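Local structure of CRISPR-associated protein, Cse1 family (Acidimicrobium ferrooxidans, 4H3T) at residues E7-E15 against F95-F105; F111-P119 against T259-F268. The protein is probably the large, Cse1-type subunit of a type I-E CRISPR Cascade complex, which recognises foreign DNA during bacterial defence against invading nucleic acid. The protein carries 1 engineered substitution. One frame throughout, in Å; residues are numbered along the deposited sequence.

Contact 1 (E7-E15 against F95-F105); sequences EMHFDLSSE and FARWRHRFDLF
Phe10 O takes the amide of Leu104, and the amide of Leu12 reaches Phe102 O at 2.9 Å, so that Asp11 and Asp103 form a single antiparallel bridge, a non-hydrogen-bonded pair between the two bonds. The tight part of the contact is apolar: Phe10 CB rests 3.7 Å from CE2 of Phe105, Leu12 CB sits at the edge of the Phe102 ring, and Ser13 CB comes to 3.5 Å from CD1 of Phe95. Leu164 and Ala161 of helix 157-170 back the leucines of this side. An Asx turn lies in each segment, at Asp11 and at Asp103. With CG anti to the backbone N (chi1 180°), Asp103 turns OD1 forward to Phe105 N while accepting Phe10 N from the opposite face of the carboxylate; Asp11 OD1 receives both Ser13 N and Ser13 OG from one face. The outer side is polar and more exposed. There His9 ND1 meets Asp103 OD2 at 2.6 Å, ring and carboxylate planes 52° apart, while His9 NE2 donates to Glu7 OE1. Arg99 forms a salt bridge side-on, NE and NH2 both 2.8 Å from OD2 of Asp11, with only a weak bond to Ser14 OG. An alanine in place of Asp11 is likely to leave the Arg99 guanidinium without its carboxylate and the Ser13 turn without its acceptor. Farther along, a water joins Met8 O to Phe105 O.

Contact 2 (F111-P119 against T259-F268); sequences FFQVADLEP and TWQGRRIRLF
Gln113 CG stands anti to its own carbonyl carbon (chi1 -67°) and the chain runs on extended, carrying OE1 to Leu267 N at 3.0 Å; the other end of the amide, NE2, donates to Phe111 O and to Leu104 O. Arg266 is stretched from CG to NE, with chi1 179°, and lies along the turn Val114-Leu117. Its NH1 donates to Leu117 O at 3.0 Å, from above that carbonyl's plane, while Ala115 O sits over one guanidinium face, 3.2 Å from CZ, and Phe268 CE1 over the opposite one. Gln261, bent at chi2, sets NE2 above the centre of the Phe112 ring, 3.5 Å from CD1, the amide turned 66° to the ring; in its own plane NE2 donates to Thr259 O. Phe111 CZ covers the other face of Phe112. Between these ends the backbones meet through Val114 N to Ile265 O, 3.1 Å, and a water bridging Phe112 O and Ile265 N. Val114 CG2 packs on Arg264 CD, and Leu117 CD2 on Arg264 O. Strand 263-272 pairs antiparallel with 275-289, and a loop containing a type I beta turn lies along its edge, joined by the Val114 backbone and Gln113 side-chain bonds without forming a regular strand.

In the fold
From the N terminus, contact 1 closes first: 7-15 returns to 95-105, at the end of helix 88-98, enclosing, among others, strands 18-22 and 27-30 and helices 52-68 and 74-82. A few residues later the chain enters 111-119, and contact 2 closes a second, longer loop to 259-268 at the start of strand 263-272. The two loops follow in series, neither crossing nor nesting. The contacts' centres lie 16 Å apart, yet they touch directly: Phe111 N probably donates a hydrogen bond to Asp103 O, and Leu12 CD1 packs on Phe111 CD2. Helix 157-170, within the second loop, packs against both, tying the N-terminal loop and the segment after helix 88-98 to the sheet of 263-272 and 275-289.

Contact 1 (E7-E15 against F95-F105)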
loop_
_atom_site.group_PDB
_atom_site.type_symbol
_atom_site.label_atom_id
_atom_site.label_comp_id
_atom_site.label_asym_id
_atom_site.label_seq_id
_atom_site.Cartn_x
_atom_site.Cartn_y
_atom_site.Cartn_z
ATOM N N GLU A 7 -7.642 -32.817 -21.091
ATOM C CA GLU A 7 -8.128 -31.861 -20.105
ATOM C C GLU A 7 -7.131 -30.728 -19.922
ATOM O O GLU A 7 -5.924 -30.933 -19.986
ATOM C CB GLU A 7 -8.348 -32.559 -18.761
ATOM C CG GLU A 7 -9.483 -33.569 -18.745
ATOM C CD GLU A 7 -9.457 -34.506 -17.551
ATOM O OE1 GLU A 7 -8.788 -34.186 -16.540
ATOM O OE2 GLU A 7 -10.062 -35.598 -17.658
HETATM N N MSE A 8 -7.638 -29.530 -19.727
HETATM C CA MSE A 8 -6.822 -28.375 -19.406
HETATM C C MSE A 8 -6.657 -28.247 -17.869
HETATM O O MSE A 8 -7.636 -28.285 -17.132
HETATM C CB MSE A 8 -7.470 -27.097 -19.962
HETATM C CG MSE A 8 -7.554 -27.130 -21.476
HETATM SE SE MSE A 8 -8.418 -25.550 -22.101
HETATM C CE MSE A 8 -10.218 -26.039 -21.750
ATOM N N HIS A 9 -5.411 -28.162 -17.427
ATOM C CA HIS A 9 -4.999 -28.026 -16.050
ATOM C C HIS A 9 -3.872 -27.019 -15.927
ATOM O O HIS A 9 -3.074 -26.875 -16.858
ATOM C CB HIS A 9 -4.515 -29.382 -15.511
ATOM C CG HIS A 9 -5.598 -30.409 -15.463
ATOM N ND1 HIS A 9 -6.747 -30.220 -14.702
ATOM C CD2 HIS A 9 -5.710 -31.580 -16.132
ATOM C CE1 HIS A 9 -7.491 -31.300 -14.896
ATOM N NE2 HIS A 9 -6.929 -32.126 -15.772
ATOM N N PHE A 10 -3.815 -26.319 -14.782
ATOM C CA PHE A 10 -2.713 -25.390 -14.444
ATOM C C PHE A 10 -2.633 -25.333 -12.927
ATOM O O PHE A 10 -3.355 -24.583 -12.256
ATOM C CB PHE A 10 -2.878 -24.014 -15.113
ATOM C CG PHE A 10 -1.665 -23.126 -14.997
ATOM C CD1 PHE A 10 -0.562 -23.310 -15.833
ATOM C CD2 PHE A 10 -1.594 -22.136 -14.018
ATOM C CE1 PHE A 10 0.544 -22.471 -15.732
ATOM C CE2 PHE A 10 -0.489 -21.293 -13.932
ATOM C CZ PHE A 10 0.587 -21.494 -14.755
ATOM N N ASP A 11 -1.792 -26.203 -12.389
ATOM C CA ASP A 11 -1.625 -26.388 -10.949
ATOM C C ASP A 11 -0.703 -25.281 -10.420
ATOM O O ASP A 11 0.508 -25.299 -10.643
ATOM C CB ASP A 11 -1.085 -27.815 -10.650
ATOM C CG ASP A 11 -0.864 -28.168 -9.171
ATOM O OD1 ASP A 11 -0.919 -27.280 -8.334
ATOM O OD2 ASP A 11 -0.596 -29.314 -8.882
ATOM N N LEU A 12 -1.286 -24.375 -9.658
ATOM C CA LEU A 12 -0.587 -23.209 -9.098
ATOM C C LEU A 12 0.431 -23.590 -8.037
ATOM O O LEU A 12 1.308 -22.782 -7.692
ATOM C CB LEU A 12 -1.615 -22.217 -8.533
ATOM C CG LEU A 12 -2.632 -21.623 -9.511
ATOM C CD1 LEU A 12 -3.628 -20.760 -8.749
ATOM C CD2 LEU A 12 -1.950 -20.856 -10.613
ATOM N N SER A 13 0.344 -24.789 -7.496
ATOM C CA SER A 13 1.379 -25.223 -6.559
ATOM C C SER A 13 2.661 -25.684 -7.273
ATOM O O SER A 13 3.691 -25.746 -6.623
ATOM C CB SER A 13 0.880 -26.353 -5.661
ATOM O OG SER A 13 0.831 -27.610 -6.322
ATOM N N SER A 14 2.602 -26.088 -8.575
ATOM C CA SER A 14 3.769 -26.646 -9.256
ATOM C C SER A 14 4.128 -25.963 -10.587
ATOM O O SER A 14 5.233 -26.158 -11.072
ATOM C CB SER A 14 3.570 -28.151 -9.489
ATOM O OG SER A 14 2.332 -28.381 -10.145
ATOM N N GLU A 15 3.281 -25.107 -11.118
ATOM C CA GLU A 15 3.573 -24.344 -12.356
ATOM C C GLU A 15 4.086 -22.971 -12.034
ATOM O O GLU A 15 3.614 -22.371 -11.070
ATOM C CB GLU A 15 2.300 -24.144 -13.206
ATOM C CG GLU A 15 1.672 -25.440 -13.608
ATOM C CD GLU A 15 2.207 -26.087 -14.859
ATOM O OE1 GLU A 15 3.361 -25.813 -15.267
ATOM O OE2 GLU A 15 1.439 -26.880 -15.441
ATOM N N PHE A 95 0.824 -29.219 0.289
ATOM C CA PHE A 95 0.391 -29.235 -1.125
ATOM C C PHE A 95 -0.043 -30.619 -1.581
ATOM O O PHE A 95 -0.935 -30.681 -2.425
ATOM C CB PHE A 95 1.455 -28.647 -2.066
ATOM C CG PHE A 95 1.535 -27.152 -1.969
ATOM C CD1 PHE A 95 0.414 -26.363 -2.209
ATOM C CD2 PHE A 95 2.710 -26.523 -1.568
ATOM C CE1 PHE A 95 0.490 -24.985 -2.127
ATOM C CE2 PHE A 95 2.760 -25.128 -1.425
ATOM C CZ PHE A 95 1.631 -24.384 -1.643
ATOM N N ALA A 96 0.428 -31.718 -0.966
ATOM C CA ALA A 96 -0.114 -33.051 -1.309
ATOM C C ALA A 96 -1.581 -33.091 -0.854
ATOM O O ALA A 96 -2.429 -33.522 -1.614
ATOM C CB ALA A 96 0.696 -34.178 -0.648
ATOM N N ARG A 97 -1.896 -32.557 0.345
ATOM C CA ARG A 97 -3.286 -32.534 0.838
ATOM C C ARG A 97 -4.212 -31.610 0.027
ATOM O O ARG A 97 -5.360 -31.957 -0.168
ATOM C CB ARG A 97 -3.328 -32.101 2.327
ATOM C CG ARG A 97 -4.701 -31.829 2.976
ATOM C CD ARG A 97 -5.469 -33.076 3.370
ATOM N NE ARG A 97 -6.754 -32.791 4.030
ATOM C CZ ARG A 97 -7.902 -32.478 3.418
ATOM N NH1 ARG A 97 -7.956 -32.361 2.094
ATOM N NH2 ARG A 97 -9.001 -32.261 4.129
ATOM N N TRP A 98 -3.748 -30.444 -0.411
ATOM C CA TRP A 98 -4.644 -29.446 -0.976
ATOM C C TRP A 98 -4.470 -29.143 -2.435
ATOM O O TRP A 98 -5.233 -28.296 -2.962
ATOM C CB TRP A 98 -4.440 -28.148 -0.179
ATOM C CG TRP A 98 -4.935 -28.283 1.235
ATOM C CD1 TRP A 98 -4.187 -28.460 2.358
ATOM C CD2 TRP A 98 -6.297 -28.437 1.632
ATOM N NE1 TRP A 98 -5.002 -28.647 3.447
ATOM C CE2 TRP A 98 -6.308 -28.637 3.031
ATOM C CE3 TRP A 98 -7.516 -28.435 0.934
ATOM C CZ2 TRP A 98 -7.490 -28.806 3.751
ATOM C CZ3 TRP A 98 -8.686 -28.614 1.646
ATOM C CH2 TRP A 98 -8.674 -28.773 3.039
ATOM N N ARG A 99 -3.554 -29.799 -3.125
ATOM C CA ARG A 99 -3.361 -29.372 -4.514
ATOM C C ARG A 99 -4.566 -29.634 -5.423
ATOM O O ARG A 99 -4.679 -28.921 -6.406
ATOM C CB ARG A 99 -2.104 -29.901 -5.141
ATOM C CG ARG A 99 -2.142 -31.317 -5.509
ATOM C CD ARG A 99 -0.734 -31.841 -5.729
ATOM N NE ARG A 99 -0.051 -31.206 -6.864
ATOM C CZ ARG A 99 1.166 -31.541 -7.304
ATOM N NH1 ARG A 99 1.870 -32.488 -6.690
ATOM N NH2 ARG A 99 1.688 -30.931 -8.360
ATOM N N HIS A 100 -5.539 -30.475 -5.022
ATOM C CA HIS A 100 -6.797 -30.628 -5.782
ATOM C C HIS A 100 -7.615 -29.289 -5.772
ATOM O O HIS A 100 -8.567 -29.111 -6.543
ATOM C CB HIS A 100 -7.632 -31.797 -5.204
ATOM C CG HIS A 100 -8.175 -31.531 -3.817
ATOM N ND1 HIS A 100 -7.362 -31.628 -2.682
ATOM C CD2 HIS A 100 -9.443 -31.249 -3.418
ATOM C CE1 HIS A 100 -8.139 -31.346 -1.642
ATOM N NE2 HIS A 100 -9.397 -31.081 -2.031
ATOM N N ARG A 101 -7.215 -28.343 -4.928
ATOM C CA ARG A 101 -7.844 -27.023 -4.840
ATOM C C ARG A 101 -7.027 -25.900 -5.469
ATOM O O ARG A 101 -7.543 -24.772 -5.515
ATOM C CB ARG A 101 -8.145 -26.693 -3.380
ATOM C CG ARG A 101 -9.120 -27.674 -2.717
ATOM C CD ARG A 101 -10.539 -27.652 -3.324
ATOM N NE ARG A 101 -11.186 -26.322 -3.185
ATOM C CZ ARG A 101 -11.993 -25.940 -2.204
ATOM N NH1 ARG A 101 -12.294 -26.780 -1.202
ATOM N NH2 ARG A 101 -12.494 -24.713 -2.193
ATOM N N PHE A 102 -5.808 -26.193 -5.988
ATOM C CA PHE A 102 -4.934 -25.212 -6.618
ATOM C C PHE A 102 -4.904 -25.296 -8.137
ATOM O O PHE A 102 -4.058 -24.658 -8.745
ATOM C CB PHE A 102 -3.513 -25.345 -6.073
ATOM C CG PHE A 102 -3.420 -24.713 -4.712
ATOM C CD1 PHE A 102 -3.238 -23.348 -4.576
ATOM C CD2 PHE A 102 -3.519 -25.488 -3.563
ATOM C CE1 PHE A 102 -3.209 -22.760 -3.321
ATOM C CE2 PHE A 102 -3.515 -24.902 -2.307
ATOM C CZ PHE A 102 -3.328 -23.542 -2.191
ATOM N N ASP A 103 -5.842 -25.994 -8.750
ATOM C CA ASP A 103 -5.906 -26.072 -10.215
ATOM C C ASP A 103 -6.784 -24.894 -10.711
ATOM O O ASP A 103 -7.991 -24.800 -10.445
ATOM C CB ASP A 103 -6.377 -27.482 -10.669
ATOM C CG ASP A 103 -6.502 -27.729 -12.188
ATOM O OD1 ASP A 103 -6.070 -26.863 -12.983
ATOM O OD2 ASP A 103 -7.064 -28.761 -12.568
ATOM N N LEU A 104 -6.157 -24.005 -11.490
ATOM C CA LEU A 104 -6.849 -22.862 -12.078
ATOM C C LEU A 104 -8.012 -23.270 -13.015
ATOM O O LEU A 104 -8.964 -22.510 -13.161
ATOM C CB LEU A 104 -5.836 -22.018 -12.890
ATOM C CG LEU A 104 -6.226 -20.575 -13.191
ATOM C CD1 LEU A 104 -6.307 -19.739 -11.923
ATOM C CD2 LEU A 104 -5.241 -19.955 -14.187
ATOM N N PHE A 105 -7.913 -24.434 -13.674
ATOM C CA PHE A 105 -8.934 -24.902 -14.606
ATOM C C PHE A 105 -9.617 -26.184 -14.150
ATOM O O PHE A 105 -10.188 -26.882 -14.974
ATOM C CB PHE A 105 -8.328 -25.074 -16.008
ATOM C CG PHE A 105 -7.543 -23.863 -16.479
ATOM C CD1 PHE A 105 -8.089 -22.588 -16.411
ATOM C CD2 PHE A 105 -6.249 -24.002 -16.957
ATOM C CE1 PHE A 105 -7.373 -21.473 -16.875
ATOM C CE2 PHE A 105 -5.561 -22.909 -17.487
ATOM C CZ PHE A 105 -6.117 -21.649 -17.430
HETATM O O HOH W 1 -10.039 -29.188 -16.494
#

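Contact 2 (F111-P119 against T259-F268)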
loop_
_atom_site.group_PDB
_atom_site.type_symbol
_atom_site.label_atom_id
_atom_site.label_comp_id
_atom_site.label_asym_id
_atom_site.label_seq_id
_atom_site.Cartn_x
_atom_site.Cartn_y
_atom_site.Cartn_z
ATOM N N PHE A 111 -9.535 -22.735 -8.862
ATOM C CA PHE A 111 -8.948 -21.863 -7.851
ATOM C C PHE A 111 -9.498 -20.435 -7.932
ATOM O O PHE A 111 -9.447 -19.824 -8.994
ATOM C CB PHE A 111 -7.425 -21.826 -8.014
ATOM C CG PHE A 111 -6.728 -20.941 -6.999
ATOM C CD1 PHE A 111 -6.447 -21.409 -5.738
ATOM C CD2 PHE A 111 -6.350 -19.644 -7.323
ATOM C CE1 PHE A 111 -5.816 -20.595 -4.800
ATOM C CE2 PHE A 111 -5.669 -18.848 -6.394
ATOM C CZ PHE A 111 -5.407 -19.338 -5.143
ATOM N N PHE A 112 -10.032 -19.920 -6.814
ATOM C CA PHE A 112 -10.584 -18.577 -6.665
ATOM C C PHE A 112 -11.711 -18.300 -7.655
ATOM O O PHE A 112 -12.033 -17.121 -7.985
ATOM C CB PHE A 112 -9.447 -17.527 -6.754
ATOM C CG PHE A 112 -8.735 -17.191 -5.467
ATOM C CD1 PHE A 112 -8.620 -18.126 -4.439
ATOM C CD2 PHE A 112 -8.247 -15.909 -5.241
ATOM C CE1 PHE A 112 -8.033 -17.768 -3.216
ATOM C CE2 PHE A 112 -7.616 -15.583 -4.047
ATOM C CZ PHE A 112 -7.431 -16.541 -3.077
ATOM N N GLN A 113 -12.392 -19.409 -8.113
ATOM C CA GLN A 113 -13.456 -19.304 -9.095
ATOM C C GLN A 113 -14.673 -20.075 -8.675
ATOM O O GLN A 113 -14.622 -20.883 -7.737
ATOM C CB GLN A 113 -12.951 -19.799 -10.459
ATOM C CG GLN A 113 -11.880 -18.917 -11.087
ATOM C CD GLN A 113 -11.174 -19.688 -12.133
ATOM O OE1 GLN A 113 -11.713 -19.918 -13.221
ATOM N NE2 GLN A 113 -10.090 -20.327 -11.763
ATOM N N VAL A 114 -15.754 -19.868 -9.438
ATOM C CA VAL A 114 -17.042 -20.587 -9.331
ATOM C C VAL A 114 -17.174 -21.394 -10.605
ATOM O O VAL A 114 -17.332 -20.821 -11.685
ATOM C CB VAL A 114 -18.222 -19.628 -9.136
ATOM C CG1 VAL A 114 -19.531 -20.425 -9.068
ATOM C CG2 VAL A 114 -18.005 -18.765 -7.888
ATOM N N ALA A 115 -17.134 -22.721 -10.491
ATOM C CA ALA A 115 -17.106 -23.602 -11.650
ATOM C C ALA A 115 -18.289 -23.455 -12.619
ATOM O O ALA A 115 -18.123 -23.645 -13.842
ATOM C CB ALA A 115 -17.083 -25.042 -11.185
ATOM N N ASP A 116 -19.487 -23.280 -12.087
ATOM C CA ASP A 116 -20.677 -23.251 -12.963
ATOM C C ASP A 116 -21.187 -21.838 -13.131
ATOM O O ASP A 116 -22.348 -21.673 -13.412
ATOM C CB ASP A 116 -21.777 -24.141 -12.309
ATOM C CG ASP A 116 -21.352 -25.597 -12.172
ATOM O OD1 ASP A 116 -20.960 -26.211 -13.214
ATOM O OD2 ASP A 116 -21.370 -26.116 -11.028
ATOM N N LEU A 117 -20.395 -20.827 -12.829
ATOM C CA LEU A 117 -20.870 -19.439 -12.936
ATOM C C LEU A 117 -21.393 -19.106 -14.338
ATOM O O LEU A 117 -20.725 -19.372 -15.317
ATOM C CB LEU A 117 -19.785 -18.453 -12.602
ATOM C CG LEU A 117 -20.242 -17.034 -12.128
ATOM C CD1 LEU A 117 -21.004 -17.090 -10.810
ATOM C CD2 LEU A 117 -19.031 -16.141 -11.945
ATOM N N GLU A 118 -22.552 -18.508 -14.416
ATOM C CA GLU A 118 -23.167 -18.095 -15.666
ATOM C C GLU A 118 -23.760 -16.695 -15.552
ATOM O O GLU A 118 -24.233 -16.322 -14.495
ATOM C CB GLU A 118 -24.295 -19.061 -16.087
ATOM C CG GLU A 118 -23.783 -20.447 -16.459
ATOM C CD GLU A 118 -24.889 -21.413 -16.846
ATOM O OE1 GLU A 118 -26.017 -21.270 -16.320
ATOM O OE2 GLU A 118 -24.625 -22.323 -17.663
ATOM N N PRO A 119 -23.805 -15.928 -16.659
ATOM C CA PRO A 119 -24.488 -14.618 -16.606
ATOM C C PRO A 119 -26.000 -14.753 -16.402
ATOM O O PRO A 119 -26.606 -15.710 -16.855
ATOM C CB PRO A 119 -24.138 -13.988 -17.958
ATOM C CG PRO A 119 -23.755 -15.102 -18.847
ATOM C CD PRO A 119 -23.331 -16.262 -18.020
ATOM N N THR A 259 -7.508 -14.244 1.844
ATOM C CA THR A 259 -7.917 -14.961 0.655
ATOM C C THR A 259 -9.380 -14.688 0.333
ATOM O O THR A 259 -10.030 -15.493 -0.321
ATOM C CB THR A 259 -7.672 -16.442 0.901
ATOM O OG1 THR A 259 -8.479 -16.918 2.001
ATOM C CG2 THR A 259 -6.216 -16.742 1.156
ATOM N N TRP A 260 -9.887 -13.534 0.762
ATOM C CA TRP A 260 -11.304 -13.220 0.687
ATOM C C TRP A 260 -11.842 -13.275 -0.724
ATOM O O TRP A 260 -11.292 -12.631 -1.615
ATOM C CB TRP A 260 -11.545 -11.801 1.272
ATOM C CG TRP A 260 -12.961 -11.519 1.618
ATOM C CD1 TRP A 260 -13.831 -10.719 0.943
ATOM C CD2 TRP A 260 -13.652 -11.983 2.778
ATOM N NE1 TRP A 260 -15.017 -10.633 1.628
ATOM C CE2 TRP A 260 -14.935 -11.397 2.764
ATOM C CE3 TRP A 260 -13.283 -12.751 3.882
ATOM C CZ2 TRP A 260 -15.827 -11.538 3.826
ATOM C CZ3 TRP A 260 -14.167 -12.879 4.935
ATOM C CH2 TRP A 260 -15.436 -12.306 4.885
ATOM N N GLN A 261 -12.906 -14.019 -0.915
ATOM C CA GLN A 261 -13.618 -14.065 -2.182
ATOM C C GLN A 261 -14.550 -12.880 -2.246
ATOM O O GLN A 261 -15.789 -13.006 -2.172
ATOM C CB GLN A 261 -14.334 -15.418 -2.341
ATOM C CG GLN A 261 -13.395 -16.610 -2.189
ATOM C CD GLN A 261 -12.374 -16.676 -3.289
ATOM O OE1 GLN A 261 -12.660 -17.100 -4.394
ATOM N NE2 GLN A 261 -11.193 -16.197 -3.022
ATOM N N GLY A 262 -13.953 -11.734 -2.587
ATOM C CA GLY A 262 -14.678 -10.476 -2.745
ATOM C C GLY A 262 -15.451 -10.374 -4.040
ATOM O O GLY A 262 -16.288 -9.486 -4.194
ATOM N N ARG A 263 -15.147 -11.258 -4.991
ATOM C CA ARG A 263 -15.833 -11.355 -6.274
ATOM C C ARG A 263 -16.251 -12.827 -6.519
ATOM O O ARG A 263 -16.017 -13.704 -5.679
ATOM C CB ARG A 263 -14.918 -10.816 -7.415
ATOM C CG ARG A 263 -14.552 -9.299 -7.270
ATOM C CD ARG A 263 -15.733 -8.481 -7.590
ATOM N NE ARG A 263 -15.511 -7.025 -7.492
ATOM C CZ ARG A 263 -15.697 -6.269 -6.410
ATOM N NH1 ARG A 263 -16.019 -6.819 -5.248
ATOM N NH2 ARG A 263 -15.551 -4.960 -6.481
ATOM N N ARG A 264 -17.029 -13.012 -7.564
ATOM C CA ARG A 264 -17.418 -14.281 -8.131
ATOM C C ARG A 264 -16.923 -14.246 -9.579
ATOM O O ARG A 264 -17.395 -13.437 -10.410
ATOM C CB ARG A 264 -18.914 -14.549 -8.032
ATOM C CG ARG A 264 -19.402 -14.712 -6.602
ATOM C CD ARG A 264 -18.754 -15.865 -5.833
ATOM N NE ARG A 264 -19.359 -15.973 -4.510
ATOM C CZ ARG A 264 -18.937 -15.400 -3.404
ATOM N NH1 ARG A 264 -17.780 -14.761 -3.382
ATOM N NH2 ARG A 264 -19.619 -15.552 -2.268
ATOM N N ILE A 265 -15.934 -15.072 -9.855
ATOM C CA ILE A 265 -15.233 -15.032 -11.140
ATOM C C ILE A 265 -15.133 -16.406 -11.754
ATOM O O ILE A 265 -14.935 -17.394 -11.067
ATOM C CB ILE A 265 -13.814 -14.409 -10.940
ATOM C CG1 ILE A 265 -13.902 -12.977 -10.298
ATOM C CG2 ILE A 265 -13.041 -14.390 -12.245
ATOM C CD1 ILE A 265 -12.576 -12.323 -10.035
ATOM N N ARG A 266 -15.202 -16.444 -13.061
ATOM C CA ARG A 266 -14.970 -17.666 -13.814
ATOM C C ARG A 266 -14.133 -17.336 -15.021
ATOM O O ARG A 266 -14.512 -16.422 -15.801
ATOM C CB ARG A 266 -16.298 -18.327 -14.236
ATOM C CG ARG A 266 -16.105 -19.603 -15.061
ATOM C CD ARG A 266 -17.433 -20.285 -15.279
ATOM N NE ARG A 266 -17.264 -21.444 -16.146
ATOM C CZ ARG A 266 -18.254 -22.165 -16.662
ATOM N NH1 ARG A 266 -19.517 -21.824 -16.443
ATOM N NH2 ARG A 266 -17.985 -23.216 -17.436
ATOM N N LEU A 267 -12.988 -18.048 -15.165
ATOM C CA LEU A 267 -12.114 -17.944 -16.368
ATOM C C LEU A 267 -12.622 -18.944 -17.392
ATOM O O LEU A 267 -13.091 -20.010 -17.013
ATOM C CB LEU A 267 -10.657 -18.266 -16.061
ATOM C CG LEU A 267 -9.982 -17.481 -14.961
ATOM C CD1 LEU A 267 -8.579 -18.025 -14.683
ATOM C CD2 LEU A 267 -9.900 -15.994 -15.249
ATOM N N PHE A 268 -12.589 -18.609 -18.657
ATOM C CA PHE A 268 -13.000 -19.544 -19.726
ATOM C C PHE A 268 -11.751 -19.906 -20.552
ATOM O O PHE A 268 -11.479 -19.228 -21.526
ATOM C CB PHE A 268 -14.060 -18.911 -20.598
ATOM C CG PHE A 268 -15.359 -18.714 -19.846
ATOM C CD1 PHE A 268 -16.298 -19.751 -19.751
ATOM C CD2 PHE A 268 -15.609 -17.532 -19.156
ATOM C CE1 PHE A 268 -17.528 -19.548 -19.110
ATOM C CE2 PHE A 268 -16.807 -17.352 -18.458
ATOM C CZ PHE A 268 -17.744 -18.377 -18.406
HETATM O O HOH W 2 -14.745 -16.564 -7.597
#